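Local coordinates for cytochrome c552 (Thermochromatium tepidum, PDB 5ZE8), which probably transfers electrons at low redox potential through five covalently attached c-type hemes in a thermophilic purple sulfur photosynthetic bacterium, at residues 37-45 / 118-128; 327-338 / 388-396. All blocks are in the same frame, centred on the assembly; numbering follows the deposited sequence.

Contact 1. Residues 37-45 / 118-128. With HEC (heme c), chain D.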
loop_
_atom_site.group_PDB
_atom_site.type_symbol
_atom_site.label_atom_id
_atom_site.label_comp_id
_atom_site.label_asym_id
_atom_site.label_seq_id
_atom_site.Cartn_x
_atom_site.Cartn_y
_atom_site.Cartn_z
ATOM N N ILE A 37 11.211 -0.859 -24.541
ATOM C CA ILE A 37 10.225 -1.641 -23.843
ATOM C C ILE A 37 9.485 -0.871 -22.755
ATOM O O ILE A 37 8.309 -1.063 -22.551
ATOM C CB ILE A 37 10.858 -2.961 -23.348
ATOM C CG1 ILE A 37 9.867 -3.843 -22.589
ATOM C CG2 ILE A 37 11.947 -2.690 -22.341
ATOM C CD1 ILE A 37 8.693 -4.211 -23.439
ATOM N N HIS A 38 10.172 0.014 -22.052
ATOM C CA HIS A 38 9.506 0.749 -20.939
ATOM C C HIS A 38 8.500 1.745 -21.398
ATOM O O HIS A 38 7.762 2.315 -20.569
ATOM C CB HIS A 38 10.513 1.409 -19.991
ATOM C CG HIS A 38 11.231 2.605 -20.524
ATOM N ND1 HIS A 38 12.398 2.471 -21.241
ATOM C CD2 HIS A 38 10.996 3.928 -20.415
ATOM C CE1 HIS A 38 12.836 3.676 -21.573
ATOM N NE2 HIS A 38 11.999 4.580 -21.081
ATOM N N ARG A 39 8.445 2.009 -22.726
ATOM C CA ARG A 39 7.383 2.907 -23.218
ATOM C C ARG A 39 6.267 2.142 -23.951
ATOM O O ARG A 39 5.351 2.779 -24.550
ATOM C CB ARG A 39 8.001 4.017 -24.128
ATOM C CG ARG A 39 8.522 5.256 -23.391
ATOM C CD ARG A 39 8.811 6.436 -24.361
ATOM N NE ARG A 39 10.157 6.981 -24.042
ATOM C CZ ARG A 39 11.217 7.063 -24.844
ATOM N NH1 ARG A 39 11.205 6.737 -26.165
ATOM N NH2 ARG A 39 12.340 7.554 -24.326
ATOM N N VAL A 40 6.288 0.828 -23.888
ATOM C CA VAL A 40 5.199 -0.029 -24.410
ATOM C C VAL A 40 3.970 0.009 -23.489
ATOM O O VAL A 40 4.059 -0.296 -22.268
ATOM C CB VAL A 40 5.667 -1.470 -24.606
ATOM C CG1 VAL A 40 4.464 -2.355 -24.994
ATOM C CG2 VAL A 40 6.688 -1.543 -25.681
ATOM N N SER A 41 2.801 0.366 -24.054
ATOM C CA SER A 41 1.577 0.501 -23.271
ATOM C C SER A 41 1.100 -0.851 -22.805
ATOM O O SER A 41 1.101 -1.857 -23.522
ATOM C CB SER A 41 0.449 1.109 -24.124
ATOM O OG SER A 41 -0.761 1.145 -23.395
ATOM N N SER A 42 0.486 -0.810 -21.629
ATOM C CA SER A 42 -0.149 -2.018 -21.030
ATOM C C SER A 42 -1.283 -2.561 -21.944
ATOM O O SER A 42 -1.687 -3.751 -21.837
ATOM C CB SER A 42 -0.657 -1.712 -19.623
ATOM O OG SER A 42 0.414 -1.189 -18.811
ATOM N N GLU A 43 -1.867 -1.669 -22.757
ATOM C CA GLU A 43 -2.888 -2.069 -23.708
ATOM C C GLU A 43 -2.328 -3.107 -24.706
ATOM O O GLU A 43 -3.107 -3.933 -25.213
ATOM C CB GLU A 43 -3.467 -0.836 -24.440
ATOM C CG GLU A 43 -4.089 0.176 -23.540
ATOM C CD GLU A 43 -5.321 -0.324 -22.813
ATOM O OE1 GLU A 43 -6.108 -1.053 -23.447
ATOM O OE2 GLU A 43 -5.542 0.058 -21.603
ATOM N N LEU A 44 -1.066 -3.054 -25.059
ATOM C CA LEU A 44 -0.486 -4.039 -25.953
ATOM C C LEU A 44 -0.472 -5.404 -25.286
ATOM O O LEU A 44 -0.957 -6.363 -25.838
ATOM C CB LEU A 44 0.948 -3.676 -26.385
ATOM C CG LEU A 44 1.569 -4.837 -27.229
ATOM C CD1 LEU A 44 0.703 -5.054 -28.485
ATOM C CD2 LEU A 44 2.992 -4.622 -27.594
ATOM N N CYS A 45 -0.054 -5.474 -24.039
ATOM C CA CYS A 45 -0.025 -6.683 -23.259
ATOM C C CYS A 45 -1.374 -7.302 -23.114
ATOM O O CYS A 45 -1.500 -8.512 -23.130
ATOM C CB CYS A 45 0.617 -6.413 -21.887
ATOM S SG CYS A 45 2.139 -5.471 -21.845
ATOM N N HIS A 118 2.254 10.665 -22.307
ATOM C CA HIS A 118 2.458 9.402 -22.925
ATOM C C HIS A 118 1.827 8.310 -22.070
ATOM O O HIS A 118 1.873 8.482 -20.870
ATOM C CB HIS A 118 3.926 9.154 -23.175
ATOM C CG HIS A 118 4.209 7.994 -24.048
ATOM N ND1 HIS A 118 4.217 6.710 -23.580
ATOM C CD2 HIS A 118 4.619 7.912 -25.350
ATOM C CE1 HIS A 118 4.529 5.874 -24.558
ATOM N NE2 HIS A 118 4.805 6.597 -25.641
ATOM N N PRO A 119 1.287 7.249 -22.663
ATOM C CA PRO A 119 0.719 6.168 -21.824
ATOM C C PRO A 119 1.728 5.555 -20.865
ATOM O O PRO A 119 1.296 5.045 -19.813
ATOM C CB PRO A 119 0.200 5.121 -22.811
ATOM C CG PRO A 119 0.227 5.745 -24.160
ATOM C CD PRO A 119 1.040 6.976 -24.088
ATOM N N ALA A 120 3.014 5.535 -21.223
ATOM C CA ALA A 120 3.994 4.947 -20.315
ATOM C C ALA A 120 3.968 5.687 -18.992
ATOM O O ALA A 120 4.339 5.131 -17.932
ATOM C CB ALA A 120 5.385 5.047 -20.869
ATOM N N TYR A 121 3.633 6.976 -18.978
ATOM C CA TYR A 121 3.615 7.789 -17.795
ATOM C C TYR A 121 2.220 7.779 -17.142
ATOM O O TYR A 121 2.075 7.685 -15.922
ATOM C CB TYR A 121 4.032 9.251 -18.182
ATOM C CG TYR A 121 5.236 9.342 -19.082
ATOM C CD1 TYR A 121 6.267 8.394 -19.069
ATOM C CD2 TYR A 121 5.356 10.415 -19.962
ATOM C CE1 TYR A 121 7.387 8.503 -19.898
ATOM C CE2 TYR A 121 6.464 10.507 -20.790
ATOM C CZ TYR A 121 7.445 9.588 -20.774
ATOM O OH TYR A 121 8.558 9.650 -21.573
ATOM N N THR A 122 1.146 7.844 -17.961
ATOM C CA THR A 122 -0.178 7.889 -17.382
ATOM C C THR A 122 -0.577 6.573 -16.689
ATOM O O THR A 122 -1.372 6.623 -15.754
ATOM C CB THR A 122 -1.315 8.275 -18.354
ATOM O OG1 THR A 122 -1.409 7.325 -19.380
ATOM C CG2 THR A 122 -0.953 9.617 -18.994
ATOM N N GLU A 123 0.024 5.494 -17.126
ATOM C CA GLU A 123 -0.271 4.190 -16.580
ATOM C C GLU A 123 0.468 3.895 -15.279
ATOM O O GLU A 123 0.248 2.782 -14.730
ATOM C CB GLU A 123 0.061 3.098 -17.610
ATOM C CG GLU A 123 -0.815 3.192 -18.877
ATOM C CD GLU A 123 -0.425 2.225 -19.951
ATOM O OE1 GLU A 123 0.470 1.375 -19.789
ATOM O OE2 GLU A 123 -1.037 2.258 -21.073
ATOM N N GLY A 124 1.289 4.816 -14.769
ATOM C CA GLY A 124 1.772 4.611 -13.395
ATOM C C GLY A 124 2.695 3.365 -13.299
ATOM O O GLY A 124 3.606 3.202 -14.144
ATOM N N VAL A 125 2.427 2.567 -12.268
ATOM C CA VAL A 125 3.217 1.351 -12.092
ATOM C C VAL A 125 2.569 0.276 -12.981
ATOM O O VAL A 125 1.674 -0.443 -12.550
ATOM C CB VAL A 125 3.228 0.980 -10.593
ATOM C CG1 VAL A 125 4.082 -0.260 -10.367
ATOM C CG2 VAL A 125 3.864 2.058 -9.756
ATOM N N ASN A 126 3.074 0.204 -14.201
ATOM C CA ASN A 126 2.442 -0.578 -15.251
ATOM C C ASN A 126 3.199 -1.854 -15.563
ATOM O O ASN A 126 4.170 -2.169 -14.880
ATOM C CB ASN A 126 2.177 0.297 -16.443
ATOM C CG ASN A 126 3.367 0.613 -17.261
ATOM O OD1 ASN A 126 4.489 0.272 -16.900
ATOM N ND2 ASN A 126 3.128 1.281 -18.450
ATOM N N CYS A 127 2.718 -2.629 -16.564
ATOM C CA CYS A 127 3.330 -3.940 -16.825
ATOM C C CYS A 127 4.792 -3.844 -17.004
ATOM O O CYS A 127 5.547 -4.566 -16.351
ATOM C CB CYS A 127 2.709 -4.676 -18.037
ATOM S SG CYS A 127 0.916 -4.499 -18.270
ATOM N N VAL A 128 5.245 -2.969 -17.899
ATOM C CA VAL A 128 6.656 -2.908 -18.187
ATOM C C VAL A 128 7.484 -2.246 -17.058
ATOM O O VAL A 128 8.679 -2.569 -16.924
ATOM C CB VAL A 128 6.964 -2.266 -19.563
ATOM C CG1 VAL A 128 6.302 -3.074 -20.657
ATOM C CG2 VAL A 128 6.536 -0.843 -19.548
HETATM FE FE HEC D . 3.099 -9.126 -13.772
HETATM C CHA HEC D . 3.864 -12.419 -12.949
HETATM C CHB HEC D . 2.060 -10.122 -16.823
HETATM C CHC HEC D . 1.750 -5.952 -14.333
HETATM C CHD HEC D . 4.715 -8.019 -11.023
HETATM N NA HEC D . 2.969 -10.884 -14.682
HETATM C C1A HEC D . 3.298 -12.119 -14.190
HETATM C C2A HEC D . 2.917 -13.129 -15.137
HETATM C C3A HEC D . 2.420 -12.472 -16.260
HETATM C C4A HEC D . 2.461 -11.104 -15.949
HETATM C CMA HEC D . 1.871 -13.045 -17.568
HETATM C CAA HEC D . 3.007 -14.645 -14.857
HETATM C CBA HEC D . 1.666 -15.018 -14.211
HETATM C CGA HEC D . 1.600 -16.502 -13.906
HETATM O O1A HEC D . 2.018 -17.344 -14.752
HETATM O O2A HEC D . 0.980 -16.886 -12.901
HETATM N NB HEC D . 2.106 -8.193 -15.290
HETATM C C1B HEC D . 1.843 -8.797 -16.438
HETATM C C2B HEC D . 1.133 -7.847 -17.278
HETATM C C3B HEC D . 0.986 -6.695 -16.590
HETATM C C4B HEC D . 1.655 -6.903 -15.329
HETATM C CMB HEC D . 0.569 -8.170 -18.643
HETATM C CAB HEC D . 0.230 -5.468 -16.854
HETATM C CBB HEC D . -1.127 -5.600 -17.177
HETATM N NC HEC D . 3.214 -7.354 -12.861
HETATM C C1C HEC D . 2.569 -6.164 -13.181
HETATM C C2C HEC D . 2.877 -5.157 -12.241
HETATM C C3C HEC D . 3.790 -5.680 -11.333
HETATM C C4C HEC D . 3.955 -7.078 -11.715
HETATM C CMC HEC D . 2.407 -3.724 -12.373
HETATM C CAC HEC D . 4.416 -4.991 -10.160
HETATM C CBC HEC D . 3.595 -4.286 -9.209
HETATM N ND HEC D . 4.057 -10.013 -12.324
HETATM C C1D HEC D . 4.689 -9.380 -11.269
HETATM C C2D HEC D . 5.329 -10.357 -10.342
HETATM C C3D HEC D . 5.081 -11.570 -10.889
HETATM C C4D HEC D . 4.281 -11.376 -12.127
HETATM C CMD HEC D . 6.197 -10.044 -9.169
HETATM C CAD HEC D . 5.541 -12.886 -10.335
HETATM C CBD HEC D . 4.580 -13.401 -9.255
HETATM C CGD HEC D . 5.255 -14.487 -8.429
HETATM O O1D HEC D . 5.445 -14.351 -7.213
HETATM O O2D HEC D . 5.506 -15.550 -8.970
HETATM O O HOH W 1 4.919 1.891 -20.611
HETATM O O HOH W 2 3.142 -1.821 -19.834
HETATM O O HOH W 3 -3.884 0.886 -19.731
#

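Contact 2. Residues 327-338 / 388-396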
loop_
_atom_site.group_PDB
_atom_site.type_symbol
_atom_site.label_atom_id
_atom_site.label_comp_id
_atom_site.label_asym_id
_atom_site.label_seq_id
_atom_site.Cartn_x
_atom_site.Cartn_y
_atom_site.Cartn_z
ATOM N N ALA A 327 -22.046 0.417 24.492
ATOM C CA ALA A 327 -23.019 -0.400 25.215
ATOM C C ALA A 327 -24.378 0.260 25.082
ATOM O O ALA A 327 -24.504 1.495 25.146
ATOM C CB ALA A 327 -22.686 -0.533 26.659
ATOM N N TYR A 328 -25.375 -0.549 24.787
ATOM C CA TYR A 328 -26.744 -0.030 24.481
ATOM C C TYR A 328 -27.771 -0.669 25.448
ATOM O O TYR A 328 -27.574 -1.825 25.843
ATOM C CB TYR A 328 -27.194 -0.432 23.073
ATOM C CG TYR A 328 -26.291 0.109 21.984
ATOM C CD1 TYR A 328 -25.168 -0.620 21.577
ATOM C CD2 TYR A 328 -26.545 1.323 21.356
ATOM C CE1 TYR A 328 -24.338 -0.109 20.566
ATOM C CE2 TYR A 328 -25.734 1.815 20.332
ATOM C CZ TYR A 328 -24.649 1.072 19.964
ATOM O OH TYR A 328 -23.870 1.591 18.931
ATOM N N ASP A 329 -28.870 0.093 25.732
ATOM C CA ASP A 329 -29.986 -0.478 26.367
ATOM C C ASP A 329 -30.820 -1.266 25.353
ATOM O O ASP A 329 -30.578 -1.276 24.113
ATOM C CB ASP A 329 -30.804 0.580 27.198
ATOM C CG ASP A 329 -31.630 1.517 26.372
ATOM O OD1 ASP A 329 -31.951 1.270 25.199
ATOM O OD2 ASP A 329 -32.032 2.568 26.997
ATOM N N ALA A 330 -31.913 -1.917 25.850
ATOM C CA ALA A 330 -32.752 -2.740 24.987
ATOM C C ALA A 330 -33.625 -1.973 24.017
ATOM O O ALA A 330 -34.318 -2.587 23.175
ATOM C CB ALA A 330 -33.590 -3.687 25.878
ATOM N N SER A 331 -33.630 -0.621 24.070
ATOM C CA SER A 331 -34.287 0.207 23.075
ATOM C C SER A 331 -33.305 0.739 22.055
ATOM O O SER A 331 -33.696 1.461 21.126
ATOM C CB SER A 331 -35.026 1.362 23.725
ATOM O OG SER A 331 -34.129 2.344 24.258
ATOM N N GLY A 332 -32.057 0.313 22.213
ATOM C CA GLY A 332 -30.953 0.743 21.331
ATOM C C GLY A 332 -30.354 2.088 21.607
ATOM O O GLY A 332 -29.700 2.668 20.704
ATOM N N GLU A 333 -30.560 2.614 22.791
ATOM C CA GLU A 333 -30.035 3.933 23.211
ATOM C C GLU A 333 -28.664 3.693 23.776
ATOM O O GLU A 333 -28.427 2.691 24.470
ATOM C CB GLU A 333 -30.943 4.606 24.254
ATOM C CG GLU A 333 -32.147 5.250 23.635
ATOM C CD GLU A 333 -31.827 6.383 22.626
ATOM O OE1 GLU A 333 -31.050 7.329 22.942
ATOM O OE2 GLU A 333 -32.366 6.335 21.488
ATOM N N VAL A 334 -27.705 4.582 23.471
ATOM C CA VAL A 334 -26.380 4.444 24.039
ATOM C C VAL A 334 -26.292 4.717 25.527
ATOM O O VAL A 334 -26.656 5.794 25.963
ATOM C CB VAL A 334 -25.403 5.372 23.319
ATOM C CG1 VAL A 334 -24.058 5.389 23.928
ATOM C CG2 VAL A 334 -25.383 4.933 21.880
ATOM N N LEU A 335 -25.743 3.779 26.271
ATOM C CA LEU A 335 -25.444 3.969 27.657
ATOM C C LEU A 335 -24.000 4.330 27.990
ATOM O O LEU A 335 -23.676 4.945 29.021
ATOM C CB LEU A 335 -25.876 2.734 28.422
ATOM C CG LEU A 335 -27.341 2.330 28.311
ATOM C CD1 LEU A 335 -27.484 1.072 29.094
ATOM C CD2 LEU A 335 -28.269 3.391 28.833
ATOM N N TRP A 336 -23.075 3.853 27.165
ATOM C CA TRP A 336 -21.651 4.042 27.429
ATOM C C TRP A 336 -20.895 3.901 26.156
ATOM O O TRP A 336 -21.319 3.130 25.291
ATOM C CB TRP A 336 -21.170 2.930 28.388
ATOM C CG TRP A 336 -19.722 2.946 28.707
ATOM C CD1 TRP A 336 -19.097 3.569 29.744
ATOM C CD2 TRP A 336 -18.673 2.305 27.950
ATOM N NE1 TRP A 336 -17.743 3.295 29.725
ATOM C CE2 TRP A 336 -17.460 2.557 28.612
ATOM C CE3 TRP A 336 -18.665 1.497 26.809
ATOM C CZ2 TRP A 336 -16.244 2.066 28.179
ATOM C CZ3 TRP A 336 -17.432 1.014 26.383
ATOM C CH2 TRP A 336 -16.247 1.350 27.035
ATOM N N GLN A 337 -19.775 4.602 26.032
ATOM C CA GLN A 337 -18.934 4.502 24.835
ATOM C C GLN A 337 -17.517 4.708 25.245
ATOM O O GLN A 337 -17.214 5.562 26.095
ATOM C CB GLN A 337 -19.222 5.621 23.879
ATOM C CG GLN A 337 -20.405 5.420 23.044
ATOM C CD GLN A 337 -20.671 6.531 22.041
ATOM O OE1 GLN A 337 -21.798 6.652 21.579
ATOM N NE2 GLN A 337 -19.628 7.267 21.613
ATOM N N ASN A 338 -16.584 4.061 24.592
ATOM C CA ASN A 338 -15.172 4.210 24.972
ATOM C C ASN A 338 -14.681 5.608 24.628
ATOM O O ASN A 338 -13.741 6.127 25.301
ATOM C CB ASN A 338 -14.256 3.157 24.259
ATOM C CG ASN A 338 -14.210 3.319 22.754
ATOM O OD1 ASN A 338 -15.259 3.415 22.080
ATOM N ND2 ASN A 338 -12.950 3.366 22.180
ATOM N N TYR A 388 -12.012 -3.091 28.956
ATOM C CA TYR A 388 -12.854 -2.023 29.419
ATOM C C TYR A 388 -13.771 -2.442 30.557
ATOM O O TYR A 388 -14.135 -3.608 30.651
ATOM C CB TYR A 388 -13.681 -1.543 28.245
ATOM C CG TYR A 388 -12.856 -0.830 27.209
ATOM C CD1 TYR A 388 -12.625 0.527 27.276
ATOM C CD2 TYR A 388 -12.338 -1.513 26.111
ATOM C CE1 TYR A 388 -11.909 1.189 26.229
ATOM C CE2 TYR A 388 -11.604 -0.881 25.142
ATOM C CZ TYR A 388 -11.367 0.453 25.192
ATOM O OH TYR A 388 -10.586 1.115 24.209
ATOM N N GLU A 389 -14.120 -1.483 31.415
ATOM C CA GLU A 389 -15.072 -1.711 32.511
ATOM C C GLU A 389 -16.305 -0.837 32.279
ATOM O O GLU A 389 -16.255 0.386 32.320
ATOM C CB GLU A 389 -14.382 -1.423 33.821
ATOM C CG GLU A 389 -13.192 -2.351 34.107
ATOM C CD GLU A 389 -13.541 -3.631 34.845
ATOM O OE1 GLU A 389 -12.616 -4.229 35.433
ATOM O OE2 GLU A 389 -14.727 -4.040 34.901
ATOM N N ILE A 390 -17.375 -1.496 31.941
ATOM C CA ILE A 390 -18.601 -0.832 31.489
ATOM C C ILE A 390 -19.656 -0.921 32.641
ATOM O O ILE A 390 -20.008 -2.005 33.049
ATOM C CB ILE A 390 -19.223 -1.478 30.214
ATOM C CG1 ILE A 390 -18.200 -1.425 29.028
ATOM C CG2 ILE A 390 -20.484 -0.707 29.806
ATOM C CD1 ILE A 390 -18.681 -2.146 27.815
ATOM N N PRO A 391 -20.218 0.223 33.048
ATOM C CA PRO A 391 -21.313 0.126 34.038
ATOM C C PRO A 391 -22.445 -0.767 33.490
ATOM O O PRO A 391 -22.885 -0.626 32.304
ATOM C CB PRO A 391 -21.750 1.589 34.218
ATOM C CG PRO A 391 -20.626 2.407 33.667
ATOM C CD PRO A 391 -19.931 1.617 32.641
ATOM N N ALA A 392 -22.931 -1.735 34.294
ATOM C CA ALA A 392 -23.822 -2.751 33.784
ATOM C C ALA A 392 -25.292 -2.365 33.702
ATOM O O ALA A 392 -26.001 -2.967 32.921
ATOM C CB ALA A 392 -23.664 -4.072 34.562
ATOM N N LYS A 393 -25.719 -1.362 34.501
ATOM C CA LYS A 393 -27.118 -0.914 34.553
ATOM C C LYS A 393 -27.759 -0.684 33.192
ATOM O O LYS A 393 -27.365 0.225 32.441
ATOM C CB LYS A 393 -27.197 0.374 35.422
ATOM C CG LYS A 393 -28.499 1.167 35.261
ATOM C CD LYS A 393 -28.746 2.095 36.450
ATOM C CE LYS A 393 -29.699 1.421 37.430
ATOM N NZ LYS A 393 -29.830 2.133 38.734
ATOM N N GLY A 394 -28.734 -1.514 32.857
ATOM C CA GLY A 394 -29.525 -1.419 31.654
ATOM C C GLY A 394 -28.926 -1.938 30.368
ATOM O O GLY A 394 -29.554 -1.903 29.322
ATOM N N VAL A 395 -27.707 -2.415 30.451
ATOM C CA VAL A 395 -26.986 -2.798 29.189
ATOM C C VAL A 395 -27.540 -4.125 28.695
ATOM O O VAL A 395 -27.483 -5.110 29.449
ATOM C CB VAL A 395 -25.462 -2.914 29.400
ATOM C CG1 VAL A 395 -24.794 -3.407 28.125
ATOM C CG2 VAL A 395 -24.862 -1.573 29.851
ATOM N N ALA A 396 -28.053 -4.107 27.460
ATOM C CA ALA A 396 -28.562 -5.241 26.744
ATOM C C ALA A 396 -27.591 -5.717 25.644
ATOM O O ALA A 396 -27.623 -6.886 25.275
ATOM C CB ALA A 396 -29.939 -4.915 26.200
#

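Contact 1. Residues 37-45 / 118-128
Ser41 and Ser42 converge on the carboxylate of Glu123, which supplies the direct hydrogen bonding of this contact. Glu123 OE2 receives the Ser41 hydroxyl, OG, at 2.6 Å on its syn lone pair. On Glu123 OE1, Ser42 N arrives from the syn side at 2.9 Å. Ser42 OG reaches that oxygen at 2.7 Å, 48° out of the carboxylate plane. Asn126 ND2 comes from the anti side, so three donors grip one buried oxygen and fix the rotation of the group. Ser41 OG lies anti to the backbone N (chi1 176°), where it also accepts from Glu43 N as an N-cap. With an alanine in place of Glu123, both serine hydroxyls and the Asn126 amide would probably lose their shared acceptor.

Two waters extend the network: one bridges His38 O, Val40 O and Asn126 ND2, the other Val40 O, Ser42 OG and Val128 N.

Apolar packing sets Val128 CG1 3.8 Å from Ile37 CD1, and Ala120 CB rests on the backbone of Arg39. Arg39 CD lies over one face of the His118 ring; the guanidinium continues to a salt bridge with Asp110.

Cys45 SG and Cys127 SG sit 3.9 Å apart without a disulfide, each being a thioether to a different heme; Cys127 SG is 1.8 Å from HEC CAB. Each cysteine opens a CXXCH motif, the heme-attachment signature of c-type cytochromes, here repeated in a multiheme protein.

Contact 2. Residues 327-338 / 388-396
Strands 334-337 and 388-391, which meet through Trp336 and Ile390, run antiparallel at 157° with axes 7.6 Å apart, too far for backbone pairing; beyond them Ala396 N donates to Tyr328 O at 2.8 Å, in the carbonyl plane.

Trp336 is the residue most covered by the other segment. Ile390 CG1 stands 3.6 Å from the centroid of the Trp336 six-membered ring, 10° off its normal, a CH-pi contact over the face. Tyr388 CD1 reaches the indole edge, 3.7 Å from Trp336 CH2, with the rings inclined at 71°. At the pyrrole end, Pro391 CD approaches Trp336 CD1 to 3.6 Å. Trp336 CG, turned away from its own backbone N, carries the indole across Ile390, between Tyr388 and Pro391.

A classic beta bulge, with Leu335 and Trp336 both opposite Ala327, lets both side chains face segment 388-396. The geometry fits two layers of a beta-sandwich-like domain: strand 383-391 belongs to a three-stranded sheet, and 320-328 and 334-337 to a larger antiparallel one, which the chain rejoins through strand 397-405.

Between the layers, Ala327 CB touches Ile390 CG2 and Val395 CG1. At the exposed rim, Leu335 CD1 lies 3.5 Å from Lys393 O, against the type II turn 392-395. Asp329 OD1 accepts from Ser331 N, closing an Asx turn, and from Ser331 OG and Glu333 N. Asn338 CB packs on Tyr388 CE1; its amide bonds to Leu325 and, like Tyr388 OH, to Asp347.

How the contacts relate
Contact 1 and contact 2 belong to different parts of the chain and do not touch: their centres are 55 Å apart and their nearest atoms about 36 Å. They lie on opposite sides of the chain's centre, about 20 Å and 37 Å from it, and follow one another in series along the sequence. Contact 1 sits among helices and loops at the heme groups, contributing residues to three heme pockets. Contact 2 joins strands near the surface and adds nothing to the heme pockets. The pair thus samples two architectures: heme-binding helical turns linked by buried polar bonds and waters, and a beta domain whose layers meet mainly through apolar side chains.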